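Local coordinates for methyl-coenzyme M reductase I beta subunit (Methanosarcina barkeri, PDB 1E6Y), which forms, with alpha and gamma subunits, the nickel enzyme that releases methane from methyl-coenzyme M with coenzyme B as reductant in the final step of methanogenesis, at residues Y72-N77 with I138-T144; A121-S125 with L175-Q179; V264-V269 with Y330-L335. All blocks are in the same frame, centred on the assembly; numbering follows the deposited sequence.

How the contacts relate
Contacts 1 and 2 both belong to the N-terminal domain of the family and interlock in sequence: helix 125-141 starts at the end of 121-125 and finishes inside 138-144, so this one helix runs from contact 2 to contact 1. The centres of the two contacts lie about 28 Å apart, with nearest atoms about 16 Å apart. Contact 3 follows both along the chain, in the C-terminal domain, where helices 261-274 and 323-339 cross. Its centre is about 59 Å from that of contact 1 and about 39 Å from that of contact 2, on the opposite side of the chain's centre from each. Contact 2 borders the second beta subunit, while contacts 1 and 3 each touch gamma and alpha chains.

Contact 1. Residues Y72-N77 with I138-T144; sequences YDIVGN and IMDMFGT
The loop 72-77, just ahead of helix 78-89, lies against the C-terminal end of helix 125-141, with CA of Y72 6.7 Å from CA of F142 and CA of I74 7.9 Å from CA of I138. Y72, extended in backbone and with chi1 m, lays its ring on that of F142, also m, in an offset stack: centroids 4.7 Å apart, planes at 8°. Each CB sits over the other's ring, Y72 CB 3.7 Å from the F142 centroid and F142 CB 3.4 Å from the Y72 centroid, giving mutual CH-pi contacts. Y72 OH hydrogen-bonds T144 OG1 at 2.8 Å. This threonine is part of the Schellman motif that ends the helix, with G143 (phi 60°) as its C-prime residue: T144 N donates to M139 O (3.2 Å), and G143 N to D140 O (3.4 Å, weak). D73 centres an inverse gamma turn (I74 N to Y72 O 3.1 Å, weak), and its OD1 accepts from G76 N (3.0 Å) in an Asx motif, while its O lies 3.6 Å from F142 CZ at the ring edge. I74 to G76 have helical phi/psi without regular helical bonds. I74, m in both chi angles, brings CD1 to 3.8 Å from I138 CD1 and 3.7 Å from F142 CE1. N77, at the N-cap position of the next helix, donates ND2 to D73 O at 2.7 Å and sets its CB 3.8 Å from M141 SD.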
loop_
_atom_site.group_PDB
_atom_site.type_symbol
_atom_site.label_atom_id
_atom_site.label_comp_id
_atom_site.label_asym_id
_atom_site.label_seq_id
_atom_site.Cartn_x
_atom_site.Cartn_y
_atom_site.Cartn_z
ATOM N N TYR E 72 5.075 -34.367 14.948
ATOM C CA TYR E 72 3.698 -34.756 15.228
ATOM C C TYR E 72 3.148 -35.506 14.024
ATOM O O TYR E 72 3.326 -35.078 12.881
ATOM C CB TYR E 72 2.829 -33.521 15.481
ATOM C CG TYR E 72 3.236 -32.668 16.665
ATOM C CD1 TYR E 72 4.101 -33.157 17.649
ATOM C CD2 TYR E 72 2.718 -31.384 16.825
ATOM C CE1 TYR E 72 4.434 -32.386 18.762
ATOM C CE2 TYR E 72 3.038 -30.612 17.932
ATOM C CZ TYR E 72 3.894 -31.116 18.896
ATOM O OH TYR E 72 4.191 -30.350 19.998
ATOM N N ASP E 73 2.465 -36.614 14.282
ATOM C CA ASP E 73 1.831 -37.362 13.207
ATOM C C ASP E 73 0.447 -36.790 12.917
ATOM O O ASP E 73 -0.565 -37.319 13.376
ATOM C CB ASP E 73 1.730 -38.844 13.578
ATOM C CG ASP E 73 1.333 -39.718 12.398
ATOM O OD1 ASP E 73 1.297 -39.222 11.251
ATOM O OD2 ASP E 73 1.054 -40.912 12.623
ATOM N N ILE E 74 0.417 -35.694 12.166
ATOM C CA ILE E 74 -0.832 -35.014 11.844
ATOM C C ILE E 74 -1.702 -35.879 10.931
ATOM O O ILE E 74 -2.870 -36.124 11.228
ATOM C CB ILE E 74 -0.568 -33.657 11.145
ATOM C CG1 ILE E 74 0.407 -32.812 11.977
ATOM C CG2 ILE E 74 -1.882 -32.918 10.921
ATOM C CD1 ILE E 74 -0.097 -32.447 13.361
ATOM N N VAL E 75 -1.106 -36.374 9.850
ATOM C CA VAL E 75 -1.826 -37.164 8.857
ATOM C C VAL E 75 -2.339 -38.488 9.433
ATOM O O VAL E 75 -3.473 -38.889 9.165
ATOM C CB VAL E 75 -0.926 -37.437 7.624
ATOM C CG1 VAL E 75 -1.626 -38.375 6.645
ATOM C CG2 VAL E 75 -0.586 -36.122 6.934
ATOM N N GLY E 76 -1.531 -39.124 10.277
ATOM C CA GLY E 76 -1.927 -40.385 10.881
ATOM C C GLY E 76 -3.045 -40.252 11.899
ATOM O O GLY E 76 -3.661 -41.245 12.288
ATOM N N ASN E 77 -3.311 -39.021 12.327
ATOM C CA ASN E 77 -4.375 -38.740 13.284
ATOM C C ASN E 77 -5.458 -37.868 12.653
ATOM O O ASN E 77 -6.232 -37.222 13.359
ATOM C CB ASN E 77 -3.799 -38.040 14.519
ATOM C CG ASN E 77 -2.991 -38.974 15.397
ATOM O OD1 ASN E 77 -3.548 -39.726 16.193
ATOM N ND2 ASN E 77 -1.674 -38.947 15.242
ATOM N N ILE E 138 -4.162 -29.338 17.490
ATOM C CA ILE E 138 -2.794 -29.851 17.490
ATOM C C ILE E 138 -2.108 -29.592 18.831
ATOM O O ILE E 138 -1.427 -30.469 19.369
ATOM C CB ILE E 138 -1.961 -29.222 16.347
ATOM C CG1 ILE E 138 -2.518 -29.672 14.994
ATOM C CG2 ILE E 138 -0.494 -29.625 16.472
ATOM C CD1 ILE E 138 -1.802 -29.074 13.802
ATOM N N MET E 139 -2.357 -28.418 19.403
ATOM C CA MET E 139 -1.794 -28.054 20.700
ATOM C C MET E 139 -2.201 -29.071 21.764
ATOM O O MET E 139 -1.363 -29.561 22.520
ATOM C CB MET E 139 -2.274 -26.659 21.108
ATOM C CG MET E 139 -1.293 -25.885 21.977
ATOM S SD MET E 139 0.134 -25.280 21.052
ATOM C CE MET E 139 -0.651 -24.077 19.967
ATOM N N ASP E 140 -3.474 -29.449 21.750
ATOM C CA ASP E 140 -4.019 -30.395 22.722
ATOM C C ASP E 140 -3.591 -31.834 22.454
ATOM O O ASP E 140 -3.139 -32.531 23.360
ATOM C CB ASP E 140 -5.546 -30.315 22.730
ATOM C CG ASP E 140 -6.065 -29.062 23.406
ATOM O OD1 ASP E 140 -5.381 -28.529 24.306
ATOM O OD2 ASP E 140 -7.170 -28.613 23.044
ATOM N N MET E 141 -3.729 -32.266 21.203
ATOM C CA MET E 141 -3.527 -33.665 20.835
ATOM C C MET E 141 -2.095 -34.127 21.070
ATOM O O MET E 141 -1.859 -35.272 21.462
ATOM C CB MET E 141 -3.896 -33.879 19.365
ATOM C CG MET E 141 -3.771 -35.315 18.890
ATOM S SD MET E 141 -4.442 -35.526 17.240
ATOM C CE MET E 141 -6.203 -35.528 17.597
ATOM N N PHE E 142 -1.146 -33.224 20.858
ATOM C CA PHE E 142 0.264 -33.584 20.913
ATOM C C PHE E 142 0.977 -32.969 22.112
ATOM O O PHE E 142 2.198 -33.070 22.234
ATOM C CB PHE E 142 0.948 -33.186 19.605
ATOM C CG PHE E 142 0.378 -33.878 18.396
ATOM C CD1 PHE E 142 -0.585 -33.249 17.610
ATOM C CD2 PHE E 142 0.752 -35.184 18.084
ATOM C CE1 PHE E 142 -1.173 -33.912 16.536
ATOM C CE2 PHE E 142 0.171 -35.855 17.012
ATOM C CZ PHE E 142 -0.795 -35.219 16.235
ATOM N N GLY E 143 0.198 -32.367 23.010
ATOM C CA GLY E 143 0.718 -31.914 24.291
ATOM C C GLY E 143 1.837 -30.894 24.196
ATOM O O GLY E 143 2.807 -30.953 24.953
ATOM N N THR E 144 1.675 -29.926 23.299
ATOM C CA THR E 144 2.712 -28.938 23.032
ATOM C C THR E 144 3.004 -28.080 24.263
ATOM O O THR E 144 2.087 -27.561 24.898
ATOM C CB THR E 144 2.298 -28.025 21.865
ATOM O OG1 THR E 144 1.905 -28.831 20.747
ATOM C CG2 THR E 144 3.448 -27.121 21.452
#

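Contact 2. Residues A121-S125 with L175-Q179; sequences ADFMS and LSIPQ
L175 (chi1 m, chi2 t) begins the segment 175-179 by laying CD1 over one face of the F123 ring, 3.7 Å from the centroid and 17° off the ring normal, a CH-pi contact. The F123 side chain takes chi1 p and chi2 90°. S176 turns its CA-to-CB bond away, and its OG hydrogen-bonds N180 ND2; the backbone faces the partner instead, with S176 O at the F123 ring edge, 3.3 Å from CE1, and 3.7 Å from M124 SD. I177, extended at phi/psi -108/151, also has its CB directed away, yet CG2 comes within 4.0 Å of M124 CE; the two CA atoms are 7.1 Å apart, the M124 side chain being m at all three chi angles. P178 starts a 3-10 segment that continues past Q179. Its ring, C-gamma exo, packs against M124, F123 and D122: CD is 3.5 Å from M124 CG, while CG is 3.8 Å from F123 CZ and 3.7 Å from D122 OD2. The CA atoms of D122 and P178 are 8.0 Å apart. D122 OD1 hydrogen-bonds S187 OG, and Q179 NE2 donates to N181 O, both of the second beta subunit, so this packing borders the beta-beta interface. Just before helix 125-141, D122 (chi1 p) folds back on its own backbone: OD2 accepts from M124 N at 3.1 Å and, weakly, from F123 N at 2.8 Å, the first bond defining an Asx turn.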
loop_
_atom_site.group_PDB
_atom_site.type_symbol
_atom_site.label_atom_id
_atom_site.label_comp_id
_atom_site.label_asym_id
_atom_site.label_seq_id
_atom_site.Cartn_x
_atom_site.Cartn_y
_atom_site.Cartn_z
ATOM N N ALA E 121 -18.900 -9.649 8.938
ATOM C CA ALA E 121 -18.970 -8.610 7.914
ATOM C C ALA E 121 -18.589 -9.143 6.535
ATOM O O ALA E 121 -19.111 -8.680 5.521
ATOM C CB ALA E 121 -18.076 -7.447 8.284
ATOM N N ASP E 122 -17.654 -10.093 6.505
ATOM C CA ASP E 122 -17.244 -10.714 5.255
ATOM C C ASP E 122 -17.086 -12.230 5.379
ATOM O O ASP E 122 -17.997 -12.912 5.851
ATOM C CB ASP E 122 -15.961 -10.047 4.713
ATOM C CG ASP E 122 -14.847 -9.956 5.753
ATOM O OD1 ASP E 122 -14.724 -8.897 6.407
ATOM O OD2 ASP E 122 -14.025 -10.891 5.834
ATOM N N PHE E 123 -15.954 -12.764 4.936
ATOM C CA PHE E 123 -15.797 -14.208 4.782
ATOM C C PHE E 123 -14.571 -14.788 5.481
ATOM O O PHE E 123 -14.349 -15.998 5.437
ATOM C CB PHE E 123 -15.753 -14.574 3.294
ATOM C CG PHE E 123 -14.779 -13.752 2.496
ATOM C CD1 PHE E 123 -13.457 -14.168 2.342
ATOM C CD2 PHE E 123 -15.176 -12.550 1.919
ATOM C CE1 PHE E 123 -12.544 -13.392 1.623
ATOM C CE2 PHE E 123 -14.272 -11.769 1.202
ATOM C CZ PHE E 123 -12.954 -12.191 1.053
ATOM N N MET E 124 -13.770 -13.940 6.120
ATOM C CA MET E 124 -12.504 -14.397 6.685
ATOM C C MET E 124 -12.647 -15.266 7.935
ATOM O O MET E 124 -11.695 -15.940 8.327
ATOM C CB MET E 124 -11.577 -13.212 6.976
ATOM C CG MET E 124 -10.956 -12.575 5.731
ATOM S SD MET E 124 -10.390 -13.750 4.468
ATOM C CE MET E 124 -9.076 -14.598 5.351
ATOM N N SER E 125 -13.840 -15.299 8.528
ATOM C CA SER E 125 -14.076 -16.173 9.679
ATOM C C SER E 125 -13.848 -17.648 9.344
ATOM O O SER E 125 -13.389 -18.408 10.193
ATOM C CB SER E 125 -15.489 -15.975 10.248
ATOM O OG SER E 125 -16.487 -16.401 9.340
ATOM N N LEU E 175 -11.520 -17.914 -2.184
ATOM C CA LEU E 175 -11.368 -16.461 -2.239
ATOM C C LEU E 175 -9.991 -16.032 -1.733
ATOM O O LEU E 175 -9.184 -16.862 -1.314
ATOM C CB LEU E 175 -12.459 -15.786 -1.401
ATOM C CG LEU E 175 -13.904 -16.178 -1.720
ATOM C CD1 LEU E 175 -14.847 -15.622 -0.663
ATOM C CD2 LEU E 175 -14.275 -15.665 -3.101
ATOM N N SER E 176 -9.716 -14.735 -1.808
ATOM C CA SER E 176 -8.460 -14.182 -1.313
ATOM C C SER E 176 -8.699 -13.582 0.076
ATOM O O SER E 176 -9.446 -14.147 0.874
ATOM C CB SER E 176 -7.954 -13.113 -2.287
ATOM O OG SER E 176 -6.618 -12.743 -2.001
ATOM N N ILE E 177 -8.002 -12.495 0.393
ATOM C CA ILE E 177 -8.354 -11.678 1.553
ATOM C C ILE E 177 -8.954 -10.359 1.065
ATOM O O ILE E 177 -8.675 -9.922 -0.052
ATOM C CB ILE E 177 -7.123 -11.401 2.467
ATOM C CG1 ILE E 177 -6.071 -10.568 1.728
ATOM C CG2 ILE E 177 -6.524 -12.716 2.947
ATOM C CD1 ILE E 177 -4.954 -10.063 2.626
ATOM N N PRO E 178 -9.849 -9.748 1.858
ATOM C CA PRO E 178 -10.613 -8.585 1.392
ATOM C C PRO E 178 -9.734 -7.409 0.966
ATOM O O PRO E 178 -10.066 -6.691 0.027
ATOM C CB PRO E 178 -11.493 -8.230 2.588
ATOM C CG PRO E 178 -11.637 -9.518 3.332
ATOM C CD PRO E 178 -10.298 -10.187 3.195
ATOM N N GLN E 179 -8.582 -7.264 1.616
ATOM C CA GLN E 179 -7.687 -6.142 1.345
ATOM C C GLN E 179 -7.040 -6.207 -0.037
ATOM O O GLN E 179 -6.440 -5.233 -0.480
ATOM C CB GLN E 179 -6.590 -6.054 2.408
ATOM C CG GLN E 179 -7.100 -5.785 3.814
ATOM C CD GLN E 179 -7.146 -7.039 4.657
ATOM O OE1 GLN E 179 -7.742 -8.043 4.261
ATOM N NE2 GLN E 179 -6.481 -7.006 5.806
#

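Contact 3. Residues V264-V269 with Y330-L335; sequences VIESVV and YFNDIL
This is a buried helix-helix packing of apolar side chains in the C-terminal part of the beta subunit, where helix 261-274 crosses helix 323-339. Over the segments 264-269 and 330-335 the axes approach to 10.4 Å and cross at -58°, and both backbones are regular alpha helix. The nearest CA pair is I265 to L335, 6.1 Å apart. I265 (m, t) is the central residue: its side chain extends across the gap, so that CG1 lies 3.4 Å from F331 CE1 and CD1 3.4 Å from I334 CG2. F331, chi1 t, packs its ring against V264, I265 and V268, with V264 CG1 3.9 Å from CE1 and, at the ring edge, V268 CG2 3.8 Å from CZ. Helix 296-318 adjoins the same cluster, its T307 and A310 touching F331, its W299 and A303 touching L335. The gamma chain borders the contact, its Y103 on I334 and its Y2 on V269; Y330 OH hydrogen-bonds T116 OG1 of that chain, and D333 makes a salt bridge to a basic side chain of the alpha chain. L335 (t, p) closes the C-terminal end of the contact, where its CD1 meets V269 CG2 at 3.8 Å.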
loop_
_atom_site.group_PDB
_atom_site.type_symbol
_atom_site.label_atom_id
_atom_site.label_comp_id
_atom_site.label_asym_id
_atom_site.label_seq_id
_atom_site.Cartn_x
_atom_site.Cartn_y
_atom_site.Cartn_z
ATOM N N VAL E 264 -17.516 -19.101 -36.186
ATOM C CA VAL E 264 -18.380 -18.874 -35.031
ATOM C C VAL E 264 -19.122 -17.546 -35.193
ATOM O O VAL E 264 -20.299 -17.439 -34.854
ATOM C CB VAL E 264 -17.564 -18.862 -33.709
ATOM C CG1 VAL E 264 -18.440 -18.411 -32.545
ATOM C CG2 VAL E 264 -17.009 -20.248 -33.433
ATOM N N ILE E 265 -18.453 -16.568 -35.795
ATOM C CA ILE E 265 -19.072 -15.280 -36.085
ATOM C C ILE E 265 -20.229 -15.429 -37.073
ATOM O O ILE E 265 -21.292 -14.844 -36.878
ATOM C CB ILE E 265 -18.020 -14.273 -36.619
ATOM C CG1 ILE E 265 -17.147 -13.798 -35.456
ATOM C CG2 ILE E 265 -18.696 -13.072 -37.277
ATOM C CD1 ILE E 265 -15.814 -13.253 -35.864
ATOM N N GLU E 266 -20.061 -16.303 -38.063
ATOM C CA GLU E 266 -21.128 -16.593 -39.017
ATOM C C GLU E 266 -22.350 -17.181 -38.308
ATOM O O GLU E 266 -23.477 -16.740 -38.533
ATOM C CB GLU E 266 -20.629 -17.567 -40.086
ATOM C CG GLU E 266 -21.565 -17.722 -41.276
ATOM C CD GLU E 266 -21.114 -18.802 -42.247
ATOM O OE1 GLU E 266 -19.922 -19.187 -42.218
ATOM O OE2 GLU E 266 -21.959 -19.282 -43.033
ATOM N N SER E 267 -22.100 -18.115 -37.391
ATOM C CA SER E 267 -23.149 -18.710 -36.567
ATOM C C SER E 267 -23.873 -17.663 -35.729
ATOM O O SER E 267 -25.103 -17.669 -35.645
ATOM C CB SER E 267 -22.554 -19.767 -35.636
ATOM O OG SER E 267 -22.072 -20.875 -36.368
ATOM N N VAL E 268 -23.102 -16.783 -35.092
ATOM C CA VAL E 268 -23.657 -15.779 -34.191
ATOM C C VAL E 268 -24.515 -14.770 -34.946
ATOM O O VAL E 268 -25.633 -14.464 -34.525
ATOM C CB VAL E 268 -22.531 -15.037 -33.413
ATOM C CG1 VAL E 268 -23.095 -13.827 -32.668
ATOM C CG2 VAL E 268 -21.871 -15.990 -32.427
ATOM N N VAL E 269 -24.022 -14.297 -36.088
ATOM C CA VAL E 269 -24.755 -13.306 -36.868
ATOM C C VAL E 269 -26.009 -13.912 -37.507
ATOM O O VAL E 269 -27.090 -13.328 -37.423
ATOM C CB VAL E 269 -23.862 -12.671 -37.964
ATOM C CG1 VAL E 269 -24.635 -11.598 -38.718
ATOM C CG2 VAL E 269 -22.616 -12.062 -37.332
ATOM N N TYR E 330 -10.338 -11.063 -30.971
ATOM C CA TYR E 330 -10.655 -11.127 -32.386
ATOM C C TYR E 330 -12.070 -11.555 -32.719
ATOM O O TYR E 330 -12.628 -11.080 -33.705
ATOM C CB TYR E 330 -9.629 -11.996 -33.113
ATOM C CG TYR E 330 -8.303 -11.289 -33.226
ATOM C CD1 TYR E 330 -7.223 -11.672 -32.435
ATOM C CD2 TYR E 330 -8.208 -10.088 -33.926
ATOM C CE1 TYR E 330 -6.095 -10.862 -32.315
ATOM C CE2 TYR E 330 -7.093 -9.274 -33.813
ATOM C CZ TYR E 330 -6.046 -9.656 -33.000
ATOM O OH TYR E 330 -5.004 -8.783 -32.800
ATOM N N PHE E 331 -12.703 -12.333 -31.844
ATOM C CA PHE E 331 -14.116 -12.647 -32.059
ATOM C C PHE E 331 -14.915 -11.352 -32.112
ATOM O O PHE E 331 -15.717 -11.143 -33.025
ATOM C CB PHE E 331 -14.684 -13.544 -30.952
ATOM C CG PHE E 331 -16.180 -13.699 -31.029
ATOM C CD1 PHE E 331 -16.753 -14.511 -32.004
ATOM C CD2 PHE E 331 -17.013 -12.889 -30.259
ATOM C CE1 PHE E 331 -18.134 -14.498 -32.229
ATOM C CE2 PHE E 331 -18.393 -12.869 -30.477
ATOM C CZ PHE E 331 -18.952 -13.673 -31.466
ATOM N N ASN E 332 -14.666 -10.475 -31.140
ATOM C CA ASN E 332 -15.418 -9.237 -31.010
ATOM C C ASN E 332 -14.990 -8.178 -32.016
ATOM O O ASN E 332 -15.830 -7.476 -32.579
ATOM C CB ASN E 332 -15.293 -8.703 -29.584
ATOM C CG ASN E 332 -16.131 -9.496 -28.610
ATOM O OD1 ASN E 332 -17.356 -9.429 -28.643
ATOM N ND2 ASN E 332 -15.483 -10.360 -27.837
ATOM N N ASP E 333 -13.685 -8.097 -32.268
ATOM C CA ASP E 333 -13.138 -7.208 -33.288
ATOM C C ASP E 333 -13.734 -7.539 -34.659
ATOM O O ASP E 333 -14.307 -6.672 -35.321
ATOM C CB ASP E 333 -11.612 -7.347 -33.323
ATOM C CG ASP E 333 -10.921 -6.248 -34.121
ATOM O OD1 ASP E 333 -11.601 -5.354 -34.668
ATOM O OD2 ASP E 333 -9.676 -6.280 -34.195
ATOM N N ILE E 334 -13.666 -8.814 -35.034
ATOM C CA ILE E 334 -14.149 -9.263 -36.338
ATOM C C ILE E 334 -15.679 -9.218 -36.422
ATOM O O ILE E 334 -16.235 -8.921 -37.482
ATOM C CB ILE E 334 -13.658 -10.698 -36.660
ATOM C CG1 ILE E 334 -12.131 -10.734 -36.690
ATOM C CG2 ILE E 334 -14.187 -11.149 -38.017
ATOM C CD1 ILE E 334 -11.562 -12.140 -36.754
ATOM N N LEU E 335 -16.349 -9.446 -35.293
ATOM C CA LEU E 335 -17.805 -9.331 -35.226
ATOM C C LEU E 335 -18.257 -7.914 -35.556
ATOM O O LEU E 335 -19.238 -7.725 -36.279
ATOM C CB LEU E 335 -18.317 -9.718 -33.833
ATOM C CG LEU E 335 -19.832 -9.657 -33.613
ATOM C CD1 LEU E 335 -20.523 -10.669 -34.512
ATOM C CD2 LEU E 335 -20.155 -9.933 -32.153
#